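Local coordinates for polar amino acid ABC uptake transporter substrate binding protein (Streptococcus thermophilus LMG 18311, PDB 3HV1) that probably captures a polar amino acid outside the cell and delivers it to an ABC uptake transporter of the membrane, at residues I67-G79 with I84-A98. Numbering follows the deposited sequence.
Sequences IDWDMKETELKNG and IWNGYSVTDERKQSA
Ile-84, on strand 83-84, and Tyr-88, four residues on, meet one flank of helix 72-78; one side of the contact is apolar and closely packed, the other polar and partly hydrated. On the packed side the two branches of Ile-84 part company. CD1 lies across Lys-72, 3.8 Å from its CB, and against Leu-76, whose CD2 also reaches CB of Ala-98 at 3.7 Å; CG2 turns instead to Trp-69, 3.6 Å from CH2, while sitting over the centre of one face of the Tyr-88 ring. Lys-72 joins these rings through its methylenes. With CG between the backbone N and the carbonyl carbon (chi1 60°), the chain runs over the indole so that CD covers its centre, CE then approaches the edge of Tyr-88, and a bend at chi4 returns NZ to the carbonyl oxygen of Trp-69. That oxygen also accepts from Lys-72 N, on the other face of its plane.

On the more open side, packing gives way to single polar bonds and water bridges. Between the two parts, the Tyr-88 hydroxyl donates to the anti lone pair of Glu-73 OE2 over 2.6 Å, the carboxylate turned 26° from the phenol plane. Arg-94 comes near the same oxygen without pointing an N-H at it; one water joins NE to OE2. A second water accepts from both Arg-94 NH2 and Lys-72 NZ, which lie 4.3 Å apart. Farther along the helix, the exposed Lys-77 sends NZ to Ser-97 OG at 2.9 Å.

A purification-tag histidine, His-263 of the second subunit, stacks on Trp-69. In this lobe of the periplasmic-binding-protein fold, helix 72-78 is the connection of a beta-alpha-beta crossover from strand 61-66 to strand 83-84, both parallel to strand 22-27; Ile-84 and Tyr-88 bond by backbone to strand 209-215.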
# COMPACT_ATOMS: atom_id res chain seq x y z
N ILE A 67 0.41 23.25 16.28
CA ILE A 67 -0.98 23.61 16.04
C ILE A 67 -1.96 22.93 16.99
O ILE A 67 -1.59 22.00 17.71
CB ILE A 67 -1.43 23.24 14.62
CG1 ILE A 67 -1.37 21.71 14.45
CG2 ILE A 67 -0.55 23.93 13.59
CD1 ILE A 67 -1.91 21.21 13.12
N ASP A 68 -3.20 23.41 17.01
CA ASP A 68 -4.23 22.78 17.81
C ASP A 68 -4.51 21.58 16.91
O ASP A 68 -5.02 21.74 15.80
CB ASP A 68 -5.48 23.67 17.90
CG ASP A 68 -6.60 23.03 18.69
OD1 ASP A 68 -6.93 21.85 18.41
OD2 ASP A 68 -7.17 23.71 19.59
N TRP A 69 -4.14 20.38 17.36
CA TRP A 69 -4.30 19.17 16.55
C TRP A 69 -5.70 18.98 15.95
O TRP A 69 -5.83 18.55 14.80
CB TRP A 69 -3.90 17.94 17.36
CG TRP A 69 -3.65 16.69 16.53
CD1 TRP A 69 -4.28 15.49 16.66
CD2 TRP A 69 -2.71 16.53 15.46
NE1 TRP A 69 -3.79 14.59 15.74
CE2 TRP A 69 -2.82 15.20 14.99
CE3 TRP A 69 -1.77 17.38 14.85
CZ2 TRP A 69 -2.04 14.70 13.94
CZ3 TRP A 69 -0.99 16.87 13.80
CH2 TRP A 69 -1.14 15.54 13.36
N ASP A 70 -6.74 19.29 16.71
CA ASP A 70 -8.10 19.13 16.21
C ASP A 70 -8.34 19.97 14.97
O ASP A 70 -9.20 19.64 14.14
CB ASP A 70 -9.12 19.53 17.28
CG ASP A 70 -9.02 18.68 18.53
OD1 ASP A 70 -8.92 17.44 18.39
OD2 ASP A 70 -9.06 19.25 19.65
N MSE A 71 -7.58 21.04 14.84
CA MSE A 71 -7.72 21.96 13.71
C MSE A 71 -6.78 21.67 12.55
O MSE A 71 -6.68 22.47 11.62
CB MSE A 71 -7.46 23.39 14.19
CG MSE A 71 -8.48 23.93 15.15
SE MSE A 71 -10.24 23.98 14.41
CE MSE A 71 -9.94 25.13 12.88
N LYS A 72 -6.12 20.52 12.58
CA LYS A 72 -5.17 20.19 11.52
C LYS A 72 -5.69 20.24 10.09
O LYS A 72 -5.04 20.85 9.24
CB LYS A 72 -4.51 18.84 11.79
CG LYS A 72 -5.46 17.66 11.86
CD LYS A 72 -4.69 16.41 12.29
CE LYS A 72 -5.63 15.28 12.65
NZ LYS A 72 -6.43 15.62 13.86
N GLU A 73 -6.82 19.60 9.80
CA GLU A 73 -7.32 19.63 8.42
C GLU A 73 -7.71 21.03 8.01
O GLU A 73 -7.54 21.44 6.86
CB GLU A 73 -8.54 18.72 8.23
CG GLU A 73 -8.26 17.23 8.19
CD GLU A 73 -8.09 16.65 9.58
OE1 GLU A 73 -8.78 17.12 10.50
OE2 GLU A 73 -7.28 15.71 9.74
N THR A 74 -8.27 21.78 8.95
CA THR A 74 -8.67 23.15 8.67
C THR A 74 -7.44 23.99 8.35
O THR A 74 -7.42 24.72 7.37
CB THR A 74 -9.41 23.77 9.85
OG1 THR A 74 -10.60 23.01 10.11
CG2 THR A 74 -9.79 25.22 9.53
N GLU A 75 -6.41 23.86 9.19
CA GLU A 75 -5.17 24.59 9.01
C GLU A 75 -4.56 24.29 7.64
O GLU A 75 -4.04 25.18 6.97
CB GLU A 75 -4.16 24.20 10.09
CG GLU A 75 -4.47 24.77 11.46
CD GLU A 75 -3.94 26.18 11.61
OE1 GLU A 75 -2.71 26.34 11.77
OE2 GLU A 75 -4.76 27.12 11.56
N LEU A 76 -4.65 23.03 7.22
CA LEU A 76 -4.11 22.59 5.94
C LEU A 76 -4.88 23.18 4.76
O LEU A 76 -4.29 23.68 3.80
CB LEU A 76 -4.16 21.06 5.86
CG LEU A 76 -3.58 20.42 4.60
CD1 LEU A 76 -2.09 20.75 4.47
CD2 LEU A 76 -3.80 18.92 4.68
N LYS A 77 -6.20 23.09 4.83
CA LYS A 77 -7.03 23.62 3.76
C LYS A 77 -7.03 25.15 3.77
O LYS A 77 -7.19 25.77 2.73
CB LYS A 77 -8.46 23.08 3.89
CG LYS A 77 -8.57 21.60 3.52
CD LYS A 77 -10.00 21.08 3.59
CE LYS A 77 -10.50 20.96 5.02
NZ LYS A 77 -11.82 20.27 5.06
N ASN A 78 -6.83 25.74 4.95
CA ASN A 78 -6.79 27.20 5.08
C ASN A 78 -5.49 27.80 4.57
O ASN A 78 -5.42 28.99 4.28
CB ASN A 78 -6.98 27.63 6.54
CG ASN A 78 -8.42 27.61 6.96
OD1 ASN A 78 -9.32 27.39 6.14
ND2 ASN A 78 -8.67 27.85 8.24
N GLY A 79 -4.46 26.96 4.47
CA GLY A 79 -3.18 27.42 4.00
C GLY A 79 -2.29 27.88 5.13
O GLY A 79 -1.22 28.45 4.89
N ILE A 84 0.66 18.06 7.16
CA ILE A 84 0.33 17.55 8.47
C ILE A 84 1.30 16.37 8.60
O ILE A 84 1.15 15.36 7.92
CB ILE A 84 -1.12 17.02 8.52
CG1 ILE A 84 -2.11 18.15 8.25
CG2 ILE A 84 -1.40 16.40 9.88
CD1 ILE A 84 -3.56 17.70 8.29
N TRP A 85 2.31 16.52 9.45
CA TRP A 85 3.33 15.49 9.61
C TRP A 85 3.65 15.38 11.10
O TRP A 85 4.42 16.18 11.63
CB TRP A 85 4.57 15.91 8.82
CG TRP A 85 5.57 14.81 8.59
CD1 TRP A 85 5.81 13.73 9.39
CD2 TRP A 85 6.48 14.70 7.49
NE1 TRP A 85 6.82 12.95 8.86
CE2 TRP A 85 7.25 13.52 7.69
CE3 TRP A 85 6.73 15.48 6.34
CZ2 TRP A 85 8.24 13.10 6.80
CZ3 TRP A 85 7.72 15.06 5.45
CH2 TRP A 85 8.46 13.88 5.69
N ASN A 86 3.05 14.41 11.76
CA ASN A 86 3.23 14.21 13.20
C ASN A 86 2.48 12.92 13.57
O ASN A 86 1.51 12.95 14.32
CB ASN A 86 2.63 15.41 13.96
CG ASN A 86 2.93 15.40 15.46
OD1 ASN A 86 4.08 15.30 15.88
ND2 ASN A 86 1.88 15.53 16.26
N GLY A 87 2.94 11.79 13.03
CA GLY A 87 2.28 10.53 13.30
C GLY A 87 0.86 10.55 12.76
O GLY A 87 -0.07 10.04 13.38
N TYR A 88 0.69 11.15 11.58
CA TYR A 88 -0.60 11.27 10.93
C TYR A 88 -0.85 9.99 10.12
O TYR A 88 0.09 9.27 9.81
CB TYR A 88 -0.57 12.49 10.00
CG TYR A 88 -1.91 12.99 9.50
CD1 TYR A 88 -2.97 13.21 10.37
CD2 TYR A 88 -2.08 13.31 8.16
CE1 TYR A 88 -4.18 13.76 9.92
CE2 TYR A 88 -3.28 13.86 7.69
CZ TYR A 88 -4.32 14.08 8.58
OH TYR A 88 -5.49 14.65 8.13
N SER A 89 -2.10 9.70 9.78
CA SER A 89 -2.39 8.49 9.00
C SER A 89 -3.66 8.62 8.16
O SER A 89 -4.47 9.52 8.37
CB SER A 89 -2.52 7.28 9.93
OG SER A 89 -3.58 7.46 10.85
N VAL A 90 -3.82 7.70 7.22
CA VAL A 90 -4.98 7.72 6.34
C VAL A 90 -6.26 7.22 7.00
O VAL A 90 -6.24 6.28 7.79
CB VAL A 90 -4.74 6.87 5.06
CG1 VAL A 90 -5.98 6.86 4.18
CG2 VAL A 90 -3.56 7.42 4.29
N THR A 91 -7.37 7.88 6.67
CA THR A 91 -8.71 7.52 7.13
C THR A 91 -9.57 8.09 6.02
O THR A 91 -9.18 9.04 5.36
CB THR A 91 -9.12 8.21 8.45
OG1 THR A 91 -9.26 9.62 8.24
CG2 THR A 91 -8.10 7.94 9.55
N ASP A 92 -10.74 7.49 5.79
CA ASP A 92 -11.62 7.99 4.74
C ASP A 92 -12.02 9.44 5.00
O ASP A 92 -12.18 10.21 4.06
CB ASP A 92 -12.88 7.12 4.65
CG ASP A 92 -12.59 5.73 4.11
OD1 ASP A 92 -11.96 5.62 3.03
OD2 ASP A 92 -12.99 4.74 4.77
N GLU A 93 -12.17 9.79 6.27
CA GLU A 93 -12.55 11.15 6.64
C GLU A 93 -11.43 12.11 6.25
O GLU A 93 -11.67 13.14 5.62
CB GLU A 93 -12.81 11.24 8.15
CG GLU A 93 -13.44 12.55 8.61
CD GLU A 93 -13.68 12.59 10.11
OE1 GLU A 93 -14.35 11.68 10.64
OE2 GLU A 93 -13.21 13.55 10.76
N ARG A 94 -10.21 11.76 6.62
CA ARG A 94 -9.06 12.60 6.32
C ARG A 94 -8.82 12.70 4.82
O ARG A 94 -8.38 13.73 4.32
CB ARG A 94 -7.81 12.05 7.03
CG ARG A 94 -7.90 12.19 8.54
CD ARG A 94 -6.80 11.45 9.26
NE ARG A 94 -6.86 11.70 10.70
CZ ARG A 94 -6.04 11.16 11.59
NH1 ARG A 94 -5.09 10.32 11.20
NH2 ARG A 94 -6.17 11.47 12.87
N LYS A 95 -9.15 11.63 4.09
CA LYS A 95 -8.97 11.63 2.65
C LYS A 95 -9.91 12.64 1.99
O LYS A 95 -9.68 13.06 0.86
CB LYS A 95 -9.22 10.23 2.09
CG LYS A 95 -8.16 9.22 2.50
CD LYS A 95 -8.40 7.87 1.86
CE LYS A 95 -8.26 7.94 0.35
NZ LYS A 95 -8.35 6.58 -0.27
N GLN A 96 -10.97 13.03 2.69
CA GLN A 96 -11.89 14.01 2.14
C GLN A 96 -11.22 15.38 2.17
O GLN A 96 -11.58 16.27 1.40
CB GLN A 96 -13.19 14.04 2.95
CG GLN A 96 -14.01 12.75 2.88
CD GLN A 96 -14.41 12.37 1.46
OE1 GLN A 96 -13.57 12.03 0.63
NE2 GLN A 96 -15.71 12.41 1.18
N SER A 97 -10.23 15.53 3.04
CA SER A 97 -9.51 16.79 3.18
C SER A 97 -8.08 16.81 2.65
O SER A 97 -7.50 17.88 2.46
CB SER A 97 -9.50 17.23 4.65
OG SER A 97 -10.81 17.50 5.12
N ALA A 98 -7.49 15.64 2.41
CA ALA A 98 -6.11 15.64 1.93
C ALA A 98 -5.65 14.40 1.18
O ALA A 98 -6.32 13.37 1.16
CB ALA A 98 -5.17 15.89 3.11
O HOH W 1 -7.32 13.20 14.93
O HOH W 2 -8.77 13.90 11.68